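Local coordinates for putative pachytene checkpoint protein 2 (Caenorhabditis elegans, PDB 4XGU) that probably acts as an ATP-hydrolysing AAA+ protein remodeler in meiosis, where it is thought to play a key role in chromosome recombination, at residues L88-P92 against S93-V97; Q123-Q126 against L127-E131; S143-K146 against N147-S151; M336-A339 against R340-V343. All blocks are in the same frame, centred on the assembly; numbering follows the deposited sequence.

Contact 1 of 4, residues L88-P92 against S93-V97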
loop_
_atom_site.group_PDB
_atom_site.type_symbol
_atom_site.label_atom_id
_atom_site.label_comp_id
_atom_site.label_asym_id
_atom_site.label_seq_id
_atom_site.Cartn_x
_atom_site.Cartn_y
_atom_site.Cartn_z
ATOM N N LEU B 88 5.057 -40.243 53.383
ATOM C CA LEU B 88 4.349 -39.325 52.502
ATOM C C LEU B 88 2.997 -38.946 53.104
ATOM O O LEU B 88 2.388 -39.740 53.820
ATOM C CB LEU B 88 4.169 -39.950 51.116
ATOM C CG LEU B 88 3.899 -38.996 49.952
ATOM C CD1 LEU B 88 4.811 -37.786 50.045
ATOM C CD2 LEU B 88 4.102 -39.713 48.627
ATOM N N THR B 89 2.537 -37.730 52.821
ATOM C CA THR B 89 1.288 -37.234 53.396
ATOM C C THR B 89 0.390 -36.604 52.341
ATOM O O THR B 89 0.586 -35.451 51.955
ATOM C CB THR B 89 1.549 -36.198 54.501
ATOM O OG1 THR B 89 2.543 -35.266 54.057
ATOM C CG2 THR B 89 2.033 -36.879 55.769
ATOM N N ILE B 90 -0.599 -37.363 51.884
ATOM C CA ILE B 90 -1.508 -36.885 50.850
ATOM C C ILE B 90 -2.906 -36.613 51.393
ATOM O O ILE B 90 -3.651 -37.537 51.719
ATOM C CB ILE B 90 -1.614 -37.887 49.696
ATOM C CG1 ILE B 90 -0.221 -38.255 49.188
ATOM C CG2 ILE B 90 -2.458 -37.314 48.571
ATOM C CD1 ILE B 90 -0.237 -39.220 48.026
ATOM N N ASN B 91 -3.247 -35.333 51.488
ATOM C CA ASN B 91 -4.580 -34.901 51.887
ATOM C C ASN B 91 -5.630 -35.406 50.900
ATOM O O ASN B 91 -5.519 -35.165 49.698
ATOM C CB ASN B 91 -4.612 -33.373 51.998
ATOM C CG ASN B 91 -6.021 -32.803 52.039
ATOM O OD1 ASN B 91 -6.942 -33.404 52.593
ATOM N ND2 ASN B 91 -6.188 -31.622 51.456
ATOM N N PRO B 92 -6.655 -36.114 51.407
ATOM C CA PRO B 92 -7.722 -36.709 50.589
ATOM C C PRO B 92 -8.517 -35.713 49.743
ATOM O O PRO B 92 -9.442 -36.123 49.041
ATOM C CB PRO B 92 -8.637 -37.369 51.634
ATOM C CG PRO B 92 -8.279 -36.728 52.936
ATOM C CD PRO B 92 -6.814 -36.459 52.830
ATOM N N SER B 93 -8.169 -34.433 49.805
ATOM C CA SER B 93 -8.832 -33.419 48.992
ATOM C C SER B 93 -8.137 -33.223 47.646
ATOM O O SER B 93 -8.712 -32.649 46.721
ATOM C CB SER B 93 -8.890 -32.085 49.738
ATOM O OG SER B 93 -9.282 -31.041 48.864
ATOM N N ASN B 94 -6.899 -33.698 47.546
ATOM C CA ASN B 94 -6.115 -33.535 46.329
ATOM C C ASN B 94 -6.167 -34.771 45.446
ATOM O O ASN B 94 -5.579 -34.793 44.365
ATOM C CB ASN B 94 -4.660 -33.216 46.663
ATOM C CG ASN B 94 -4.525 -32.090 47.659
ATOM O OD1 ASN B 94 -4.530 -30.916 47.293
ATOM N ND2 ASN B 94 -4.396 -32.444 48.932
ATOM N N ILE B 95 -6.862 -35.803 45.910
ATOM C CA ILE B 95 -6.965 -37.027 45.132
ATOM C C ILE B 95 -8.306 -37.085 44.410
ATOM O O ILE B 95 -9.370 -37.009 45.025
ATOM C CB ILE B 95 -6.755 -38.278 46.013
ATOM C CG1 ILE B 95 -7.770 -38.344 47.150
ATOM C CG2 ILE B 95 -5.369 -38.256 46.618
ATOM C CD1 ILE B 95 -7.522 -39.498 48.096
ATOM N N HIS B 96 -8.247 -37.195 43.088
ATOM C CA HIS B 96 -9.457 -37.129 42.281
ATOM C C HIS B 96 -9.705 -38.415 41.516
ATOM O O HIS B 96 -8.805 -38.979 40.891
ATOM C CB HIS B 96 -9.387 -35.959 41.307
ATOM C CG HIS B 96 -8.960 -34.676 41.941
ATOM N ND1 HIS B 96 -7.651 -34.246 41.935
ATOM C CD2 HIS B 96 -9.664 -33.732 42.610
ATOM C CE1 HIS B 96 -7.568 -33.089 42.570
ATOM N NE2 HIS B 96 -8.774 -32.756 42.988
ATOM N N VAL B 97 -10.947 -38.863 41.569
ATOM C CA VAL B 97 -11.344 -40.083 40.905
ATOM C C VAL B 97 -12.209 -39.709 39.701
ATOM O O VAL B 97 -13.034 -38.800 39.784
ATOM C CB VAL B 97 -12.089 -40.997 41.873
ATOM C CG1 VAL B 97 -12.228 -42.391 41.301
ATOM C CG2 VAL B 97 -11.351 -41.057 43.242
#
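Ile-95 folds back under a type I beta turn, Asn-91 to Asn-94, and touches the residues that lead into it. Its CB sends out two branches. CG2 meets CG2 of Ile-90 at 3.6 Å, the two side chains crossing at about a right angle. CG1 falls between the backbone N and the carbonyl carbon (chi1 59°), which carries it to 3.4 Å from Pro-92 O, and the terminal CD1 reaches 3.7 Å from Pro-92 CA. Above this apolar layer the turn is gripped at a single oxygen. Asn-91 O accepts the main-chain N of Asn-94 at 2.9 Å in a nearly straight bond, and the side-chain ND2 of Asn-94 at 3.0 Å along a more bent one. Both donors arrive from the same face of the carbonyl plane. At the other side chain, Asn-91 OD1 takes a weak bond from Ser-93 N at 3.2 Å. The two asparagine amides stand almost perpendicular, 84° between their planes. In the Pch2 N-terminal domain the turn delivers the chain to strand 95-98, where His-96 pairs its backbone with strand 12-16, while Ile-90 and Ile-95 both rest on Ile-37 of helix 30-41. The chemistry is divided accordingly: amides tie the turn to itself through a doubly used carbonyl, and the isoleucines pack together against the helix.

Contact 2 of 4, residues Q123-Q126 against L127-E131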
loop_
_atom_site.group_PDB
_atom_site.type_symbol
_atom_site.label_atom_id
_atom_site.label_comp_id
_atom_site.label_asym_id
_atom_site.label_seq_id
_atom_site.Cartn_x
_atom_site.Cartn_y
_atom_site.Cartn_z
ATOM N N GLN B 123 -14.036 -28.305 16.767
ATOM C CA GLN B 123 -14.354 -29.624 17.308
ATOM C C GLN B 123 -14.547 -29.554 18.819
ATOM O O GLN B 123 -13.745 -28.941 19.525
ATOM C CB GLN B 123 -13.251 -30.634 16.983
ATOM C CG GLN B 123 -12.537 -30.397 15.665
ATOM C CD GLN B 123 -11.397 -31.376 15.448
ATOM O OE1 GLN B 123 -11.368 -32.452 16.045
ATOM N NE2 GLN B 123 -10.449 -31.004 14.593
ATOM N N LEU B 124 -15.603 -30.189 19.315
ATOM C CA LEU B 124 -15.869 -30.200 20.748
ATOM C C LEU B 124 -15.365 -31.482 21.398
ATOM O O LEU B 124 -15.727 -32.584 20.985
ATOM C CB LEU B 124 -17.363 -30.029 21.020
ATOM C CG LEU B 124 -17.775 -30.058 22.493
ATOM C CD1 LEU B 124 -17.072 -28.956 23.274
ATOM C CD2 LEU B 124 -19.284 -29.937 22.633
ATOM N N TRP B 125 -14.527 -31.333 22.417
ATOM C CA TRP B 125 -14.007 -32.478 23.153
ATOM C C TRP B 125 -14.608 -32.549 24.552
ATOM O O TRP B 125 -14.665 -31.549 25.266
ATOM C CB TRP B 125 -12.482 -32.414 23.254
ATOM C CG TRP B 125 -11.771 -32.537 21.945
ATOM C CD1 TRP B 125 -11.388 -31.522 21.118
ATOM C CD2 TRP B 125 -11.340 -33.748 21.320
ATOM N NE1 TRP B 125 -10.750 -32.027 20.011
ATOM C CE2 TRP B 125 -10.708 -33.392 20.111
ATOM C CE3 TRP B 125 -11.430 -35.101 21.662
ATOM C CZ2 TRP B 125 -10.170 -34.340 19.243
ATOM C CZ3 TRP B 125 -10.897 -36.041 20.799
ATOM C CH2 TRP B 125 -10.274 -35.657 19.603
ATOM N N GLN B 126 -15.052 -33.738 24.934
ATOM C CA GLN B 126 -15.575 -33.973 26.273
ATOM C C GLN B 126 -14.436 -34.398 27.200
ATOM O O GLN B 126 -13.804 -35.430 26.977
ATOM C CB GLN B 126 -16.668 -35.045 26.231
ATOM C CG GLN B 126 -17.509 -35.144 27.489
ATOM C CD GLN B 126 -18.385 -33.927 27.697
ATOM O OE1 GLN B 126 -18.812 -33.285 26.738
ATOM N NE2 GLN B 126 -18.650 -33.596 28.957
ATOM N N LEU B 127 -14.172 -33.610 28.238
ATOM C CA LEU B 127 -13.015 -33.862 29.099
ATOM C C LEU B 127 -13.372 -34.496 30.442
ATOM O O LEU B 127 -14.314 -34.059 31.108
ATOM C CB LEU B 127 -12.250 -32.563 29.348
ATOM C CG LEU B 127 -11.611 -31.929 28.116
ATOM C CD1 LEU B 127 -10.709 -30.773 28.527
ATOM C CD2 LEU B 127 -10.840 -32.972 27.326
ATOM N N PRO B 128 -12.598 -35.512 30.859
ATOM C CA PRO B 128 -11.451 -36.077 30.131
ATOM C C PRO B 128 -11.835 -37.186 29.150
ATOM O O PRO B 128 -12.681 -38.019 29.466
ATOM C CB PRO B 128 -10.576 -36.639 31.249
ATOM C CG PRO B 128 -11.544 -37.014 32.315
ATOM C CD PRO B 128 -12.680 -36.026 32.237
ATOM N N CYS B 129 -11.209 -37.195 27.976
ATOM C CA CYS B 129 -11.543 -38.161 26.927
ATOM C C CYS B 129 -10.490 -39.238 26.754
ATOM O O CYS B 129 -9.382 -39.110 27.254
ATOM C CB CYS B 129 -11.746 -37.452 25.585
ATOM S SG CYS B 129 -10.341 -36.460 25.052
ATOM N N VAL B 130 -10.825 -40.287 26.007
ATOM C CA VAL B 130 -9.891 -41.396 25.819
ATOM C C VAL B 130 -8.675 -40.974 25.017
ATOM O O VAL B 130 -7.609 -41.542 25.193
ATOM C CB VAL B 130 -10.556 -42.618 25.132
ATOM C CG1 VAL B 130 -11.920 -42.814 25.620
ATOM C CG2 VAL B 130 -10.627 -42.462 23.630
ATOM N N GLU B 131 -8.825 -39.948 24.184
ATOM C CA GLU B 131 -7.798 -39.603 23.212
ATOM C C GLU B 131 -6.637 -38.839 23.833
ATOM O O GLU B 131 -5.510 -38.905 23.347
ATOM C CB GLU B 131 -8.408 -38.791 22.069
ATOM C CG GLU B 131 -9.361 -39.578 21.170
ATOM C CD GLU B 131 -10.780 -39.659 21.716
ATOM O OE1 GLU B 131 -11.010 -39.210 22.858
ATOM O OE2 GLU B 131 -11.668 -40.167 20.996
#
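The indole of Trp-125 is met at its edge, near the ring plane, by the carboxylate of Glu-131, with CZ3 of the tryptophan 3.7 Å from CD of the glutamate. The two flat groups are steeply turned, 72° apart. Cys-129 comes in obliquely: its SG is 3.8 Å from Trp-125 CE3 and lies 60° off the normal of the six-membered ring, a sulfur-aromatic contact. The ring of Phe-132 also meets the indole, with the planes at about 40°. Trp-125 NE1 is satisfied by a hydrogen bond to Glu-211 OE1. The chain turns after Leu-127, at the cis peptide bond before Pro-128, and Cys-129 and Glu-131 come back to the ring. In the bend Cys-129 CB packs 3.2 Å from Gln-126 O. Leu-127 CD2 passes 4.4 Å from Trp-125 CB, and the side chain packs on Ala-193, Gln-194 and Ser-197 of helix 185-199 and on Phe-132. A serine here is likely to open a gap facing Ala-193 and Ser-197 and to leave Phe-132 less well packed. Strand 123-127 lies antiparallel between strands 106-107 and 206-212 of the AAA+ sheet, with Trp-125 and Met-209 joined by their backbones; on leaving it, the chain passes Gln-194 of helix 185-199, whose NE2 donates to Cys-129 O, and goes on toward helix 135-138.

Contact 3 of 4, residues S143-K146 against N147-S151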
loop_
_atom_site.group_PDB
_atom_site.type_symbol
_atom_site.label_atom_id
_atom_site.label_comp_id
_atom_site.label_asym_id
_atom_site.label_seq_id
_atom_site.Cartn_x
_atom_site.Cartn_y
_atom_site.Cartn_z
ATOM N N SER B 143 13.671 -29.298 30.263
ATOM C CA SER B 143 13.737 -27.976 30.874
ATOM C C SER B 143 12.764 -27.782 32.030
ATOM O O SER B 143 12.556 -26.654 32.479
ATOM C CB SER B 143 13.479 -26.904 29.814
ATOM O OG SER B 143 12.223 -27.106 29.191
ATOM N N ASN B 144 12.174 -28.875 32.506
ATOM C CA ASN B 144 11.134 -28.811 33.533
ATOM C C ASN B 144 9.960 -27.942 33.077
ATOM O O ASN B 144 9.226 -27.384 33.891
ATOM C CB ASN B 144 11.707 -28.291 34.855
ATOM C CG ASN B 144 10.949 -28.808 36.064
ATOM O OD1 ASN B 144 10.428 -28.032 36.865
ATOM N ND2 ASN B 144 10.878 -30.129 36.196
ATOM N N LEU B 145 9.796 -27.851 31.760
ATOM C CA LEU B 145 8.753 -27.051 31.126
ATOM C C LEU B 145 7.351 -27.501 31.514
ATOM O O LEU B 145 6.467 -26.675 31.736
ATOM C CB LEU B 145 8.910 -27.114 29.604
ATOM C CG LEU B 145 7.690 -26.781 28.741
ATOM C CD1 LEU B 145 7.368 -25.297 28.796
ATOM C CD2 LEU B 145 7.900 -27.238 27.304
ATOM N N LYS B 146 7.153 -28.814 31.577
ATOM C CA LYS B 146 5.848 -29.382 31.895
ATOM C C LYS B 146 5.389 -28.937 33.274
ATOM O O LYS B 146 4.234 -28.553 33.455
ATOM C CB LYS B 146 5.888 -30.911 31.813
ATOM C CG LYS B 146 6.143 -31.446 30.409
ATOM C CD LYS B 146 6.454 -32.940 30.416
ATOM C CE LYS B 146 5.292 -33.750 30.963
ATOM N NZ LYS B 146 5.626 -35.203 31.063
ATOM N N ASN B 147 6.298 -28.975 34.242
ATOM C CA ASN B 147 5.969 -28.549 35.596
ATOM C C ASN B 147 5.619 -27.070 35.663
ATOM O O ASN B 147 4.695 -26.681 36.377
ATOM C CB ASN B 147 7.124 -28.850 36.552
ATOM C CG ASN B 147 7.067 -30.258 37.108
ATOM O OD1 ASN B 147 5.991 -30.848 37.229
ATOM N ND2 ASN B 147 8.227 -30.804 37.458
ATOM N N GLU B 148 6.353 -26.250 34.916
ATOM C CA GLU B 148 6.162 -24.803 34.966
ATOM C C GLU B 148 4.795 -24.400 34.425
ATOM O O GLU B 148 4.082 -23.612 35.046
ATOM C CB GLU B 148 7.266 -24.088 34.183
ATOM C CG GLU B 148 8.664 -24.332 34.725
ATOM C CD GLU B 148 9.738 -23.635 33.911
ATOM O OE1 GLU B 148 10.929 -23.974 34.080
ATOM O OE2 GLU B 148 9.392 -22.748 33.101
ATOM N N VAL B 149 4.438 -24.946 33.268
ATOM C CA VAL B 149 3.148 -24.662 32.647
ATOM C C VAL B 149 1.996 -25.195 33.497
ATOM O O VAL B 149 1.018 -24.488 33.747
ATOM C CB VAL B 149 3.063 -25.272 31.239
ATOM C CG1 VAL B 149 1.652 -25.147 30.688
ATOM C CG2 VAL B 149 4.064 -24.599 30.312
ATOM N N MET B 150 2.130 -26.442 33.938
ATOM C CA MET B 150 1.125 -27.098 34.767
ATOM C C MET B 150 0.771 -26.290 36.017
ATOM O O MET B 150 -0.399 -25.989 36.260
ATOM C CB MET B 150 1.616 -28.492 35.172
ATOM C CG MET B 150 0.667 -29.271 36.065
ATOM S SD MET B 150 -0.872 -29.708 35.235
ATOM C CE MET B 150 -1.560 -30.868 36.417
ATOM N N SER B 151 1.783 -25.930 36.803
ATOM C CA SER B 151 1.548 -25.241 38.068
ATOM C C SER B 151 0.998 -23.833 37.863
ATOM O O SER B 151 0.129 -23.388 38.614
ATOM C CB SER B 151 2.835 -25.181 38.894
ATOM O OG SER B 151 3.802 -24.358 38.271
#
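Val-149 N donates to Leu-145 O at 3.1 Å, and this nearly straight bond is the middle rung of the first turn of alpha-helix 145-161. Either side of it, Met-150 N reaches Lys-146 O at 3.0 Å and Glu-148 N reaches Asn-144 O at 3.3 Å, the last lying in the carbonyl plane. Asn-144 occupies the N-cap position, though its side chain makes no capping bond. One turn on, Asn-147 O takes two donors from opposite faces of its plane, Ser-151 N at 3.0 Å and Ser-151 OG at 3.1 Å, so the serine hydroxyl doubles a helical bond. Both charged ends are held by other parts of the chain. Lys-146 NZ is bound by the carbonyls of Trp-136 and Leu-139 and by a salt bridge to Asp-78, with a cation-pi contact to the Trp-136 ring, while Glu-148 pairs with Lys-317 of strand 315-318. The apolar side of the turn faces helix 185-199, which starts at the end of the P-loop: Leu-145 lies on Leu-188 and Val-149 on Leu-192. With CG2 of the valine anti to its carbonyl carbon, the two side chains run alongside each other, Leu-145 CD1 3.7 Å from Val-149 CG2.

Contact 4 of 4, residues M336-A339 against R340-V343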
loop_
_atom_site.group_PDB
_atom_site.type_symbol
_atom_site.label_atom_id
_atom_site.label_comp_id
_atom_site.label_asym_id
_atom_site.label_seq_id
_atom_site.Cartn_x
_atom_site.Cartn_y
_atom_site.Cartn_z
ATOM N N MET B 336 11.786 -49.036 23.755
ATOM C CA MET B 336 11.108 -49.729 24.847
ATOM C C MET B 336 9.665 -50.063 24.484
ATOM O O MET B 336 9.147 -51.110 24.873
ATOM C CB MET B 336 11.153 -48.891 26.125
ATOM C CG MET B 336 12.547 -48.741 26.706
ATOM S SD MET B 336 13.399 -50.327 26.805
ATOM C CE MET B 336 12.368 -51.191 27.992
ATOM N N GLU B 337 9.024 -49.170 23.735
ATOM C CA GLU B 337 7.665 -49.401 23.261
ATOM C C GLU B 337 7.652 -50.459 22.168
ATOM O O GLU B 337 6.723 -51.260 22.074
ATOM C CB GLU B 337 7.042 -48.099 22.749
ATOM C CG GLU B 337 5.719 -48.268 22.010
ATOM C CD GLU B 337 4.574 -48.707 22.910
ATOM O OE1 GLU B 337 4.758 -48.763 24.146
ATOM O OE2 GLU B 337 3.481 -48.991 22.377
ATOM N N LEU B 338 8.693 -50.460 21.342
ATOM C CA LEU B 338 8.836 -51.473 20.304
ATOM C C LEU B 338 9.045 -52.854 20.913
ATOM O O LEU B 338 8.656 -53.867 20.331
ATOM C CB LEU B 338 10.000 -51.131 19.375
ATOM C CG LEU B 338 9.771 -50.035 18.337
ATOM C CD1 LEU B 338 11.068 -49.735 17.604
ATOM C CD2 LEU B 338 8.681 -50.444 17.358
ATOM N N ALA B 339 9.664 -52.889 22.088
ATOM C CA ALA B 339 9.898 -54.144 22.793
ATOM C C ALA B 339 8.626 -54.635 23.476
ATOM O O ALA B 339 8.424 -55.838 23.637
ATOM C CB ALA B 339 11.015 -53.979 23.811
ATOM N N ARG B 340 7.772 -53.699 23.877
ATOM C CA ARG B 340 6.515 -54.040 24.529
ATOM C C ARG B 340 5.588 -54.801 23.588
ATOM O O ARG B 340 4.937 -55.763 23.990
ATOM C CB ARG B 340 5.814 -52.780 25.042
ATOM C CG ARG B 340 4.523 -53.057 25.795
ATOM C CD ARG B 340 3.806 -51.772 26.175
ATOM N NE ARG B 340 3.297 -51.065 25.004
ATOM C CZ ARG B 340 2.109 -51.294 24.452
ATOM N NH1 ARG B 340 1.303 -52.218 24.964
ATOM N NH2 ARG B 340 1.726 -50.604 23.387
ATOM N N ILE B 341 5.526 -54.367 22.333
ATOM C CA ILE B 341 4.662 -55.015 21.353
ATOM C C ILE B 341 5.362 -56.188 20.680
ATOM O O ILE B 341 4.784 -56.861 19.829
ATOM C CB ILE B 341 4.187 -54.025 20.281
ATOM C CG1 ILE B 341 5.364 -53.202 19.758
ATOM C CG2 ILE B 341 3.119 -53.106 20.845
ATOM C CD1 ILE B 341 4.958 -52.112 18.791
ATOM N N GLY B 342 6.610 -56.432 21.068
ATOM C CA GLY B 342 7.343 -57.590 20.588
ATOM C C GLY B 342 8.053 -57.378 19.265
ATOM O O GLY B 342 8.562 -58.327 18.669
ATOM N N VAL B 343 8.088 -56.135 18.800
ATOM C CA VAL B 343 8.781 -55.814 17.557
ATOM C C VAL B 343 10.290 -55.948 17.746
ATOM O O VAL B 343 10.980 -56.563 16.929
ATOM C CB VAL B 343 8.439 -54.395 17.065
ATOM C CG1 VAL B 343 9.367 -53.983 15.936
ATOM C CG2 VAL B 343 6.985 -54.328 16.620
#
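Arg-340 lies alongside Glu-337, one turn back on the same helix, and grips its carboxylate side-on with two nitrogens. NH2 meets OE2 of the glutamate on its syn side at 2.6 Å, while NE reaches OE1 at 2.9 Å from above the carboxylate plane. Both oxygens stay within the guanidinium plane. The bend about the arginine CG-CD bond (chi3 68°) turns the group back to this edge, and Ile-341 CG2 sits 3.8 Å above one face, toward its rim. Helix 324-340 of the lid domain then ends in a Schellman motif held by weak bonds: Val-343 N to Leu-338 O at 2.8 Å and Gly-342 N to Ala-339 O at 3.2 Å. Gly-342 has positive phi, where a CB would jam against the preceding carbonyl. Leu-338 CD2 packs 3.9 Å from Val-343 CG1. From a neighbouring subunit, Asn-165 N donates to Glu-337 OE2 and His-163 O weakly accepts Arg-340 NH2. An alanine replacing Glu-337 would probably leave the guanidinium without its charge mate, less firmly fixed, and Asn-165 of the neighbouring subunit without this acceptor. The ion pair thus lies beside the helix end and also takes part in the subunit interface, OE2 serving both.

The four contacts follow one another along the chain without touching. Contact 1 belongs to the N-terminal domain and contact 4 to the lid; their centres are 34 Å apart, the widest separation in the set. Contacts 2 and 3, 22 Å apart between centres, both pack on helix 185-199, which begins at the P-loop lysine. Contact 3 comes closest to the nucleotide, the side chain of Lys-146 being about 7 Å from the bound ADP; those of Glu-131 in contact 2 and Glu-337 in contact 4 are each about 11 Å from it. Contact 1 lies away from the nucleotide site, with nearest atoms about 8 Å from contact 2. Contacts 3 and 4 also touch neighbouring subunits.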